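Local coordinates for protein DNA polymerase sliding clamp 2 (Thermococcus kodakarensis, PDB 3LX2) that forms a ring-shaped trimer that encircles DNA and probably tethers DNA polymerase and other proteins to it during replication, at residues R39-D42 with V47-D50; K142-A147 with V175-T180; E206-S211 with V240-A245; E26-V31 with A118-I123. All coordinates share one frame; numbering follows the deposited sequence.

Overall arrangement
Interactions 1, 3 and 4 share one large antiparallel sheet that spans the subunit, while interaction 2 lies apart, between a helix and the edge strand of another sheet, where a second subunit docks. Interaction 1 is mainly backbone pairing between adjacent strands. Interaction 3 touches it directly, strand 238-244 lying beside 47-54, but is a buried, wholly apolar seat for a helix. Interaction 4 is the smallest and most exposed, a connecting loop lying on the sheet; I123 of that loop accepts a hydrogen bond from R39 of interaction 1. Interaction 2 is also buried, yet it mixes methyl contacts with polar groups turned toward the neighbouring subunit. Helices 138-151 and 202-209 pack together, linking interactions 2 and 3.

Interaction 1. Residues R39-D42 with V47-D50; sequences RAID and VLVD
R39 faces D50 in a non-hydrogen-bonded antiparallel pair, and their side chains meet on the same face of the sheet. Extended at first (chi1 -176°) and then bent at chi3, the arginine brings NE to within 3.5 Å of D50 OD1. This is a weak salt bridge: the oxygen lies in the guanidinium plane, at its edge, but the carboxylate is turned 86° from that plane. Arginine suits the spot because it can serve two partners, and its NH1 gives a stronger bond to the carbonyl oxygen of I123. A40 and V49 come next as a hydrogen-bonded pair, with A40 N 3.1 Å from V49 O and V49 N 2.9 Å from A40 O. Their side chains turn to the other face, where the small methyl of A40 lies beside V49 CG1. I41 returns to the face of R39; its CG1 packs 4.1 Å from L48 CD1, an apolar pairing of branched side chains. D42 closes the row twice over. Its N binds V47 O at 2.9 Å, and its OD2 takes the N-H of V47 at 2.6 Å, arriving 46° out of the carboxylate plane. A short acidic side chain can thus replace a backbone acceptor just where the strand stops, while OD1 accepts a weak hydrogen bond from S44 N. The whole is an antiparallel beta hairpin within the large sheet, its second strand also pairing with strand 238-244.

Interaction 2. Residues K142-A147 with V175-T180; sequences KRAVKA and VRTVLT
A147 and V175 make the apolar part of this contact. The alanine CB lies 4.2 Å from V175 CG2, and the other valine methyl, CG1, comes 3.4 Å from A147 O, touching the helix backbone itself. V175 reaches both because its chi1 of 66° tucks CG1 between its own N and carbonyl carbon, and CG2 opposite the backbone N. Small alanines suit the helix here, since they let a strand residue approach the main chain; A144 does the same for T177, whose CB is 4.4 Å from the alanine CB. Polar groups appear at the same level but form no bond between the two segments. T177 OG1 rests 4.0 Å from A144 CA and 4.3 Å from R143 CD, so the hydroxyl is bordered by carbon, and its hydrogen bond is made with T109 OG1 of the second subunit. R143 likewise offers its aliphatic part to the strand and sends its guanidinium to D87 of that subunit in a salt bridge. Helix 142-147 and strand 175-179 run nearly antiparallel, at 169°, with axes 8.8 Å apart at their closest. V175 to V178 also pair with a strand of the second subunit, which carries the sheet across the boundary. Such a helix-backed edge strand, extended by its neighbour's strand, is the subunit interface that closes the PCNA ring.

Interaction 3. Residues E206-S211 with V240-A245; sequences EDILRS and VSFLIA
I208 presses onto F242 and I244, and this single isoleucine carries the whole contact from the helix side. Its CG1 stands over the middle of the phenyl ring, 4.2 Å from the centroid and only 11° off the ring normal, a CH-pi contact. CG2 is tighter still, 3.5 Å from F242 CD2, as the two side chains run alongside in opposite senses. I208 CD1 passes over the CB and CG end of the phenylalanine and meets I244 CD1 tip to tip at 3.6 Å. Chi1 of -64° places CG1 and CG2 at the ring, and the extended chi2 (177°) carries CD1 on to I244, two positions along the strand. In PCNA rings such helices line the central channel, laid on the inner face of sheets that form the outer wall. F242 lies on V49 of the adjoining strand, and F23 and L230 also touch I208, so a flat ring and branched aliphatics suit this buried layer. The solvent side of 206-211 is polar and takes no part in the contact with 240-245. There E206, D207 and R210 form a salt-bridge network: R210 turns back along its own segment, its NH1 bonding D207 OD1 at 2.7 Å in the guanidinium plane. NH2 lies 3.6 Å from E206 OE2, a longer ion pair, while E206 OE1 forms a salt bridge with K149.

Interaction 4. Residues E26-V31 with A118-I123; sequences EAVFQV and ANTPEI
The interdomain connecting loop, the long link between the two halves of a PCNA subunit, lies here against strand 26-31, with T120 and A118 resting on V28. The valine supplies everything on the strand side. Its CG2 sits only 3.1 Å from T120 OG1, a close approach between a methyl and a hydroxyl that is not a hydrogen bond. The same oxygen is 3.6 Å from V28 CB, so it lies beside the branch point of the side chain and not at one tip alone. V28 CG1 also borders this hydroxyl, at 4.0 Å from T120 OG1, and comes within 4.2 Å of the carbonyl oxygen A118 O. Chi1 of -178° sets CG1 opposite the backbone N and CG2 opposite the carbonyl carbon, an arrangement that turns both methyls to the loop. The backbone of the loop is tightly turned here: T120 N bonds A118 O at 3.0 Å in an inverse gamma turn centred on N119, and this brings residues 118 and 120 together over one valine. Beta-branched valine suits a strand and gives a compact apolar surface on its partly exposed side, while the threonine hydroxyl suits an exposed loop position. In PCNAs generally this connecting loop borders the groove where partner proteins dock. V28 also touches A68 of strand 67-72. Next along the strand, F29 meets F71 edge-to-face. Farther along the loop, I123 packs on I41 and L48, and its carbonyl oxygen is held by R39, which ties the connector to strands 35-41 and 47-54 as well.

Interaction 1. Residues R39-D42 with V47-D50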
loop_
_atom_site.group_PDB
_atom_site.type_symbol
_atom_site.label_atom_id
_atom_site.label_comp_id
_atom_site.label_asym_id
_atom_site.label_seq_id
_atom_site.Cartn_x
_atom_site.Cartn_y
_atom_site.Cartn_z
ATOM N N ARG A 39 22.713 -16.824 -19.039
ATOM C CA ARG A 39 23.844 -16.725 -18.187
ATOM C C ARG A 39 24.359 -15.341 -18.394
ATOM O O ARG A 39 24.588 -14.928 -19.530
ATOM C CB ARG A 39 24.922 -17.724 -18.557
ATOM C CG ARG A 39 26.078 -17.652 -17.545
ATOM C CD ARG A 39 27.068 -18.792 -17.632
ATOM N NE ARG A 39 26.520 -20.144 -17.471
ATOM C CZ ARG A 39 27.265 -21.240 -17.621
ATOM N NH1 ARG A 39 28.570 -21.120 -17.933
ATOM N NH2 ARG A 39 26.730 -22.448 -17.465
ATOM N N ALA A 40 24.506 -14.600 -17.299
ATOM C CA ALA A 40 24.931 -13.221 -17.409
ATOM C C ALA A 40 25.648 -12.812 -16.133
ATOM O O ALA A 40 25.559 -13.528 -15.099
ATOM C CB ALA A 40 23.743 -12.355 -17.646
ATOM N N ILE A 41 26.339 -11.661 -16.206
ATOM C CA ILE A 41 27.047 -11.082 -15.048
ATOM C C ILE A 41 26.753 -9.602 -14.960
ATOM O O ILE A 41 26.658 -8.915 -15.957
ATOM C CB ILE A 41 28.590 -11.306 -15.132
ATOM C CG1 ILE A 41 28.936 -12.780 -15.308
ATOM C CG2 ILE A 41 29.327 -10.877 -13.845
ATOM C CD1 ILE A 41 30.468 -13.041 -15.377
ATOM N N ASP A 42 26.638 -9.085 -13.752
ATOM C CA ASP A 42 26.441 -7.633 -13.572
ATOM C C ASP A 42 27.720 -6.831 -13.868
ATOM O O ASP A 42 28.827 -7.358 -13.745
ATOM C CB ASP A 42 25.882 -7.323 -12.161
ATOM C CG ASP A 42 26.946 -7.238 -11.099
ATOM O OD1 ASP A 42 27.019 -6.192 -10.409
ATOM O OD2 ASP A 42 27.728 -8.203 -10.953
ATOM N N VAL A 47 27.792 -10.234 -9.378
ATOM C CA VAL A 47 26.616 -11.105 -9.467
ATOM C C VAL A 47 26.530 -11.878 -10.775
ATOM O O VAL A 47 26.532 -11.296 -11.835
ATOM C CB VAL A 47 25.288 -10.289 -9.202
ATOM C CG1 VAL A 47 24.057 -11.094 -9.466
ATOM C CG2 VAL A 47 25.236 -9.818 -7.782
ATOM N N LEU A 48 26.489 -13.198 -10.677
ATOM C CA LEU A 48 26.306 -14.068 -11.854
ATOM C C LEU A 48 25.044 -14.910 -11.781
ATOM O O LEU A 48 24.814 -15.618 -10.791
ATOM C CB LEU A 48 27.486 -15.035 -12.046
ATOM C CG LEU A 48 27.357 -16.070 -13.191
ATOM C CD1 LEU A 48 28.767 -16.566 -13.640
ATOM C CD2 LEU A 48 26.449 -17.282 -12.846
ATOM N N VAL A 49 24.281 -14.888 -12.863
ATOM C CA VAL A 49 23.085 -15.688 -12.941
ATOM C C VAL A 49 23.197 -16.792 -13.976
ATOM O O VAL A 49 23.692 -16.575 -15.094
ATOM C CB VAL A 49 21.820 -14.831 -13.129
ATOM C CG1 VAL A 49 21.717 -14.360 -14.557
ATOM C CG2 VAL A 49 20.645 -15.623 -12.749
ATOM N N ASP A 50 22.771 -17.983 -13.562
ATOM C CA ASP A 50 22.648 -19.104 -14.428
ATOM C C ASP A 50 21.223 -19.723 -14.367
ATOM O O ASP A 50 20.747 -20.221 -13.356
ATOM C CB ASP A 50 23.751 -20.116 -14.142
ATOM C CG ASP A 50 23.815 -21.216 -15.184
ATOM O OD1 ASP A 50 23.361 -20.990 -16.317
ATOM O OD2 ASP A 50 24.326 -22.328 -14.868
#

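Interaction 2. Residues K142-A147 with V175-T180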
loop_
_atom_site.group_PDB
_atom_site.type_symbol
_atom_site.label_atom_id
_atom_site.label_comp_id
_atom_site.label_asym_id
_atom_site.label_seq_id
_atom_site.Cartn_x
_atom_site.Cartn_y
_atom_site.Cartn_z
ATOM N N LYS A 142 15.285 -14.513 4.198
ATOM C CA LYS A 142 14.854 -13.117 4.040
ATOM C C LYS A 142 14.854 -12.453 5.398
ATOM O O LYS A 142 15.000 -11.259 5.493
ATOM C CB LYS A 142 13.470 -13.003 3.434
ATOM C CG LYS A 142 13.474 -13.227 1.932
ATOM C CD LYS A 142 12.179 -12.780 1.282
ATOM C CE LYS A 142 11.132 -13.841 1.276
ATOM N NZ LYS A 142 9.977 -13.461 0.393
ATOM N N ARG A 143 14.712 -13.251 6.446
ATOM C CA ARG A 143 14.733 -12.728 7.784
ATOM C C ARG A 143 16.164 -12.299 8.002
ATOM O O ARG A 143 16.446 -11.116 8.146
ATOM C CB ARG A 143 14.288 -13.809 8.807
ATOM C CG ARG A 143 15.021 -13.831 10.209
ATOM C CD ARG A 143 14.850 -12.569 11.138
ATOM N NE ARG A 143 13.463 -12.057 11.260
ATOM C CZ ARG A 143 12.605 -12.317 12.256
ATOM N NH1 ARG A 143 12.928 -13.108 13.292
ATOM N NH2 ARG A 143 11.399 -11.771 12.217
ATOM N N ALA A 144 17.060 -13.275 8.020
ATOM C CA ALA A 144 18.458 -13.048 8.247
ATOM C C ALA A 144 18.921 -11.803 7.490
ATOM O O ALA A 144 19.434 -10.827 8.077
ATOM C CB ALA A 144 19.226 -14.221 7.798
ATOM N N VAL A 145 18.725 -11.828 6.184
ATOM C CA VAL A 145 19.262 -10.793 5.360
ATOM C C VAL A 145 18.695 -9.453 5.837
ATOM O O VAL A 145 19.445 -8.519 6.031
ATOM C CB VAL A 145 18.988 -11.067 3.892
ATOM C CG1 VAL A 145 19.263 -9.865 3.082
ATOM C CG2 VAL A 145 19.833 -12.242 3.436
ATOM N N LYS A 146 17.388 -9.381 6.060
ATOM C CA LYS A 146 16.751 -8.106 6.401
ATOM C C LYS A 146 17.186 -7.579 7.800
ATOM O O LYS A 146 17.175 -6.385 8.064
ATOM C CB LYS A 146 15.271 -8.306 6.381
ATOM C CG LYS A 146 14.525 -7.203 5.765
ATOM C CD LYS A 146 13.114 -7.654 5.438
ATOM C CE LYS A 146 13.085 -8.348 4.045
ATOM N NZ LYS A 146 11.710 -8.402 3.448
ATOM N N ALA A 147 17.603 -8.489 8.673
ATOM C CA ALA A 147 18.118 -8.122 9.963
ATOM C C ALA A 147 19.559 -7.605 9.813
ATOM O O ALA A 147 19.983 -6.682 10.513
ATOM C CB ALA A 147 18.040 -9.310 10.904
ATOM N N VAL A 175 24.198 -8.341 14.797
ATOM C CA VAL A 175 23.021 -9.195 14.753
ATOM C C VAL A 175 23.301 -10.616 14.295
ATOM O O VAL A 175 23.745 -10.866 13.186
ATOM C CB VAL A 175 21.822 -8.536 14.017
ATOM C CG1 VAL A 175 22.106 -8.318 12.527
ATOM C CG2 VAL A 175 20.551 -9.316 14.251
ATOM N N ARG A 176 23.055 -11.544 15.194
ATOM C CA ARG A 176 23.187 -12.953 14.912
ATOM C C ARG A 176 21.747 -13.568 14.732
ATOM O O ARG A 176 20.854 -13.421 15.576
ATOM C CB ARG A 176 23.970 -13.573 16.069
ATOM C CG ARG A 176 24.543 -14.929 15.869
ATOM C CD ARG A 176 25.474 -15.323 17.044
ATOM N NE ARG A 176 26.885 -15.003 16.738
ATOM C CZ ARG A 176 27.900 -15.883 16.740
ATOM N NH1 ARG A 176 27.662 -17.152 17.069
ATOM N NH2 ARG A 176 29.153 -15.497 16.438
ATOM N N THR A 177 21.523 -14.176 13.583
ATOM C CA THR A 177 20.423 -15.115 13.414
ATOM C C THR A 177 21.060 -16.489 13.306
ATOM O O THR A 177 21.968 -16.686 12.471
ATOM C CB THR A 177 19.671 -14.884 12.126
ATOM O OG1 THR A 177 18.895 -13.687 12.214
ATOM C CG2 THR A 177 18.759 -16.040 11.885
ATOM N N VAL A 178 20.599 -17.445 14.127
ATOM C CA VAL A 178 21.199 -18.791 14.104
ATOM C C VAL A 178 20.229 -19.977 13.977
ATOM O O VAL A 178 19.306 -20.135 14.783
ATOM C CB VAL A 178 22.214 -18.967 15.252
ATOM C CG1 VAL A 178 21.629 -18.500 16.575
ATOM C CG2 VAL A 178 22.697 -20.403 15.346
ATOM N N LEU A 179 20.470 -20.808 12.958
ATOM C CA LEU A 179 19.636 -21.972 12.614
ATOM C C LEU A 179 20.306 -23.299 12.863
ATOM O O LEU A 179 21.443 -23.532 12.442
ATOM C CB LEU A 179 19.305 -21.970 11.134
ATOM C CG LEU A 179 18.533 -20.824 10.529
ATOM C CD1 LEU A 179 18.015 -21.297 9.189
ATOM C CD2 LEU A 179 17.383 -20.404 11.473
ATOM N N THR A 180 19.577 -24.183 13.531
ATOM C CA THR A 180 20.014 -25.590 13.701
ATOM C C THR A 180 18.953 -26.522 13.073
ATOM O O THR A 180 17.856 -26.070 12.644
ATOM C CB THR A 180 20.239 -25.993 15.209
ATOM O OG1 THR A 180 18.977 -26.036 15.910
ATOM C CG2 THR A 180 21.180 -25.029 15.920
#

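Interaction 3. Residues E206-S211 with V240-A245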
loop_
_atom_site.group_PDB
_atom_site.type_symbol
_atom_site.label_atom_id
_atom_site.label_comp_id
_atom_site.label_asym_id
_atom_site.label_seq_id
_atom_site.Cartn_x
_atom_site.Cartn_y
_atom_site.Cartn_z
ATOM N N GLU A 206 19.185 -9.559 -0.896
ATOM C CA GLU A 206 17.839 -9.126 -0.655
ATOM C C GLU A 206 17.103 -8.985 -1.991
ATOM O O GLU A 206 15.906 -9.237 -2.074
ATOM C CB GLU A 206 17.883 -7.796 0.108
ATOM C CG GLU A 206 16.649 -6.892 -0.082
ATOM C CD GLU A 206 16.623 -5.697 0.888
ATOM O OE1 GLU A 206 17.489 -4.770 0.731
ATOM O OE2 GLU A 206 15.728 -5.725 1.796
ATOM N N ASP A 207 17.808 -8.533 -3.011
ATOM C CA ASP A 207 17.232 -8.436 -4.351
ATOM C C ASP A 207 17.047 -9.808 -5.017
ATOM O O ASP A 207 16.102 -10.010 -5.785
ATOM C CB ASP A 207 18.068 -7.521 -5.256
ATOM C CG ASP A 207 17.767 -6.033 -5.053
ATOM O OD1 ASP A 207 16.715 -5.670 -4.477
ATOM O OD2 ASP A 207 18.581 -5.206 -5.514
ATOM N N ILE A 208 17.916 -10.753 -4.691
ATOM C CA ILE A 208 17.802 -12.114 -5.191
ATOM C C ILE A 208 16.556 -12.795 -4.596
ATOM O O ILE A 208 15.811 -13.398 -5.333
ATOM C CB ILE A 208 19.092 -12.942 -4.886
ATOM C CG1 ILE A 208 20.302 -12.366 -5.630
ATOM C CG2 ILE A 208 18.879 -14.466 -5.138
ATOM C CD1 ILE A 208 21.666 -13.069 -5.357
ATOM N N LEU A 209 16.359 -12.681 -3.277
ATOM C CA LEU A 209 15.330 -13.394 -2.479
ATOM C C LEU A 209 13.941 -12.760 -2.481
ATOM O O LEU A 209 12.998 -13.344 -1.979
ATOM C CB LEU A 209 15.790 -13.520 -1.005
ATOM C CG LEU A 209 17.147 -14.223 -0.696
ATOM C CD1 LEU A 209 17.706 -13.931 0.738
ATOM C CD2 LEU A 209 17.142 -15.763 -1.014
ATOM N N ARG A 210 13.791 -11.567 -3.032
ATOM C CA ARG A 210 12.487 -10.881 -2.918
ATOM C C ARG A 210 11.320 -11.510 -3.666
ATOM O O ARG A 210 10.226 -11.517 -3.147
ATOM C CB ARG A 210 12.598 -9.413 -3.259
ATOM C CG ARG A 210 11.333 -8.603 -2.987
ATOM C CD ARG A 210 11.560 -7.097 -3.352
ATOM N NE ARG A 210 12.311 -6.402 -2.305
ATOM C CZ ARG A 210 13.556 -5.939 -2.422
ATOM N NH1 ARG A 210 14.248 -6.082 -3.554
ATOM N NH2 ARG A 210 14.106 -5.305 -1.387
ATOM N N SER A 211 11.529 -12.022 -4.871
ATOM C CA SER A 211 10.434 -12.716 -5.611
ATOM C C SER A 211 9.907 -14.015 -4.958
ATOM O O SER A 211 8.716 -14.255 -4.962
ATOM C CB SER A 211 10.844 -13.044 -7.049
ATOM O OG SER A 211 10.846 -11.885 -7.850
ATOM N N VAL A 240 17.491 -21.922 -11.079
ATOM C CA VAL A 240 17.978 -20.537 -11.093
ATOM C C VAL A 240 19.047 -20.371 -10.023
ATOM O O VAL A 240 18.808 -20.609 -8.841
ATOM C CB VAL A 240 16.881 -19.474 -10.847
ATOM C CG1 VAL A 240 17.465 -18.086 -11.026
ATOM C CG2 VAL A 240 15.757 -19.648 -11.784
ATOM N N SER A 241 20.203 -19.912 -10.470
ATOM C CA SER A 241 21.447 -19.934 -9.727
ATOM C C SER A 241 22.086 -18.585 -9.808
ATOM O O SER A 241 22.247 -18.038 -10.890
ATOM C CB SER A 241 22.411 -20.904 -10.384
ATOM O OG SER A 241 21.877 -22.215 -10.368
ATOM N N PHE A 242 22.424 -18.059 -8.646
ATOM C CA PHE A 242 23.231 -16.877 -8.504
ATOM C C PHE A 242 24.564 -17.191 -7.788
ATOM O O PHE A 242 24.613 -17.857 -6.726
ATOM C CB PHE A 242 22.473 -15.818 -7.711
ATOM C CG PHE A 242 21.219 -15.297 -8.392
ATOM C CD1 PHE A 242 21.286 -14.232 -9.272
ATOM C CD2 PHE A 242 19.963 -15.854 -8.118
ATOM C CE1 PHE A 242 20.104 -13.709 -9.882
ATOM C CE2 PHE A 242 18.802 -15.343 -8.731
ATOM C CZ PHE A 242 18.879 -14.272 -9.624
ATOM N N LEU A 243 25.655 -16.744 -8.399
ATOM C CA LEU A 243 26.927 -16.695 -7.667
ATOM C C LEU A 243 27.182 -15.265 -7.243
ATOM O O LEU A 243 27.063 -14.334 -8.060
ATOM C CB LEU A 243 28.072 -17.236 -8.505
ATOM C CG LEU A 243 27.936 -18.644 -9.079
ATOM C CD1 LEU A 243 29.077 -18.886 -10.049
ATOM C CD2 LEU A 243 27.923 -19.731 -8.072
ATOM N N ILE A 244 27.461 -15.079 -5.958
ATOM C CA ILE A 244 27.704 -13.729 -5.447
ATOM C C ILE A 244 29.126 -13.660 -4.900
ATOM O O ILE A 244 29.488 -14.410 -3.979
ATOM C CB ILE A 244 26.768 -13.316 -4.311
ATOM C CG1 ILE A 244 25.296 -13.435 -4.720
ATOM C CG2 ILE A 244 27.078 -11.828 -3.875
ATOM C CD1 ILE A 244 24.647 -14.739 -4.335
ATOM N N ALA A 245 29.917 -12.764 -5.480
ATOM C CA ALA A 245 31.311 -12.588 -5.074
ATOM C C ALA A 245 31.417 -12.133 -3.614
ATOM O O ALA A 245 30.581 -11.348 -3.141
ATOM C CB ALA A 245 32.043 -11.613 -6.023
#

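Interaction 4. Residues E26-V31 with A118-I123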
loop_
_atom_site.group_PDB
_atom_site.type_symbol
_atom_site.label_atom_id
_atom_site.label_comp_id
_atom_site.label_asym_id
_atom_site.label_seq_id
_atom_site.Cartn_x
_atom_site.Cartn_y
_atom_site.Cartn_z
ATOM N N GLU A 26 19.586 -5.675 -19.545
ATOM C CA GLU A 26 19.231 -6.423 -20.716
ATOM C C GLU A 26 19.520 -7.872 -20.453
ATOM O O GLU A 26 20.458 -8.201 -19.711
ATOM C CB GLU A 26 20.077 -6.000 -21.929
ATOM C CG GLU A 26 20.396 -4.483 -22.003
ATOM C CD GLU A 26 20.928 -4.059 -23.375
ATOM O OE1 GLU A 26 21.888 -4.736 -23.883
ATOM O OE2 GLU A 26 20.370 -3.057 -23.938
ATOM N N ALA A 27 18.722 -8.765 -21.043
ATOM C CA ALA A 27 19.073 -10.159 -20.950
ATOM C C ALA A 27 19.062 -10.872 -22.282
ATOM O O ALA A 27 18.234 -10.611 -23.145
ATOM C CB ALA A 27 18.195 -10.819 -20.002
ATOM N N VAL A 28 20.028 -11.759 -22.444
ATOM C CA VAL A 28 20.071 -12.652 -23.567
ATOM C C VAL A 28 19.460 -14.018 -23.272
ATOM O O VAL A 28 19.968 -14.794 -22.473
ATOM C CB VAL A 28 21.543 -12.860 -23.995
ATOM C CG1 VAL A 28 21.630 -13.795 -25.237
ATOM C CG2 VAL A 28 22.235 -11.484 -24.238
ATOM N N PHE A 29 18.402 -14.353 -23.978
ATOM C CA PHE A 29 17.782 -15.645 -23.783
ATOM C C PHE A 29 18.202 -16.594 -24.880
ATOM O O PHE A 29 17.888 -16.401 -26.036
ATOM C CB PHE A 29 16.269 -15.491 -23.734
ATOM C CG PHE A 29 15.713 -15.279 -22.336
ATOM C CD1 PHE A 29 16.552 -15.039 -21.251
ATOM C CD2 PHE A 29 14.335 -15.326 -22.105
ATOM C CE1 PHE A 29 16.050 -14.844 -19.982
ATOM C CE2 PHE A 29 13.834 -15.116 -20.825
ATOM C CZ PHE A 29 14.707 -14.885 -19.763
ATOM N N GLN A 30 18.942 -17.625 -24.523
ATOM C CA GLN A 30 19.167 -18.657 -25.504
ATOM C C GLN A 30 17.956 -19.585 -25.561
ATOM O O GLN A 30 17.696 -20.364 -24.653
ATOM C CB GLN A 30 20.441 -19.438 -25.247
ATOM C CG GLN A 30 20.742 -20.483 -26.337
ATOM C CD GLN A 30 21.234 -19.831 -27.637
ATOM O OE1 GLN A 30 22.077 -18.891 -27.603
ATOM N NE2 GLN A 30 20.702 -20.307 -28.791
ATOM N N VAL A 31 17.233 -19.478 -26.664
ATOM C CA VAL A 31 16.073 -20.290 -26.881
ATOM C C VAL A 31 16.435 -21.527 -27.686
ATOM O O VAL A 31 16.648 -21.431 -28.903
ATOM C CB VAL A 31 15.000 -19.519 -27.646
ATOM C CG1 VAL A 31 13.734 -20.275 -27.613
ATOM C CG2 VAL A 31 14.831 -18.141 -27.089
ATOM N N ALA A 118 22.221 -9.498 -29.839
ATOM C CA ALA A 118 22.312 -10.720 -28.996
ATOM C C ALA A 118 23.745 -11.296 -28.766
ATOM O O ALA A 118 23.897 -12.488 -28.460
ATOM C CB ALA A 118 21.377 -11.796 -29.559
ATOM N N ASN A 119 24.765 -10.424 -28.872
ATOM C CA ASN A 119 26.222 -10.731 -28.752
ATOM C C ASN A 119 26.798 -11.030 -27.352
ATOM O O ASN A 119 27.774 -10.390 -26.923
ATOM C CB ASN A 119 27.057 -9.577 -29.351
ATOM C CG ASN A 119 27.086 -9.587 -30.873
ATOM O OD1 ASN A 119 26.571 -10.515 -31.518
ATOM N ND2 ASN A 119 27.693 -8.541 -31.462
ATOM N N THR A 120 26.215 -12.002 -26.655
ATOM C CA THR A 120 26.777 -12.467 -25.390
ATOM C C THR A 120 28.081 -13.217 -25.650
ATOM O O THR A 120 28.086 -14.224 -26.364
ATOM C CB THR A 120 25.772 -13.323 -24.572
ATOM O OG1 THR A 120 25.095 -12.470 -23.657
ATOM C CG2 THR A 120 26.474 -14.392 -23.728
ATOM N N PRO A 121 29.195 -12.711 -25.085
ATOM C CA PRO A 121 30.416 -13.513 -25.127
ATOM C C PRO A 121 30.287 -14.651 -24.127
ATOM O O PRO A 121 29.622 -14.500 -23.090
ATOM C CB PRO A 121 31.513 -12.531 -24.700
ATOM C CG PRO A 121 30.816 -11.486 -23.869
ATOM C CD PRO A 121 29.338 -11.498 -24.251
ATOM N N GLU A 122 30.895 -15.785 -24.459
ATOM C CA GLU A 122 30.824 -16.977 -23.620
ATOM C C GLU A 122 31.181 -16.657 -22.174
ATOM O O GLU A 122 32.117 -15.885 -21.917
ATOM C CB GLU A 122 31.750 -18.072 -24.174
ATOM C CG GLU A 122 31.365 -19.489 -23.749
ATOM C CD GLU A 122 29.873 -19.770 -23.914
ATOM O OE1 GLU A 122 29.152 -18.941 -24.523
ATOM O OE2 GLU A 122 29.417 -20.827 -23.431
ATOM N N ILE A 123 30.414 -17.211 -21.233
ATOM C CA ILE A 123 30.753 -17.067 -19.805
ATOM C C ILE A 123 31.089 -18.438 -19.246
ATOM O O ILE A 123 30.317 -19.390 -19.389
ATOM C CB ILE A 123 29.664 -16.326 -18.965
ATOM C CG1 ILE A 123 29.415 -14.915 -19.521
ATOM C CG2 ILE A 123 30.092 -16.234 -17.504
ATOM C CD1 ILE A 123 28.189 -14.184 -18.955
#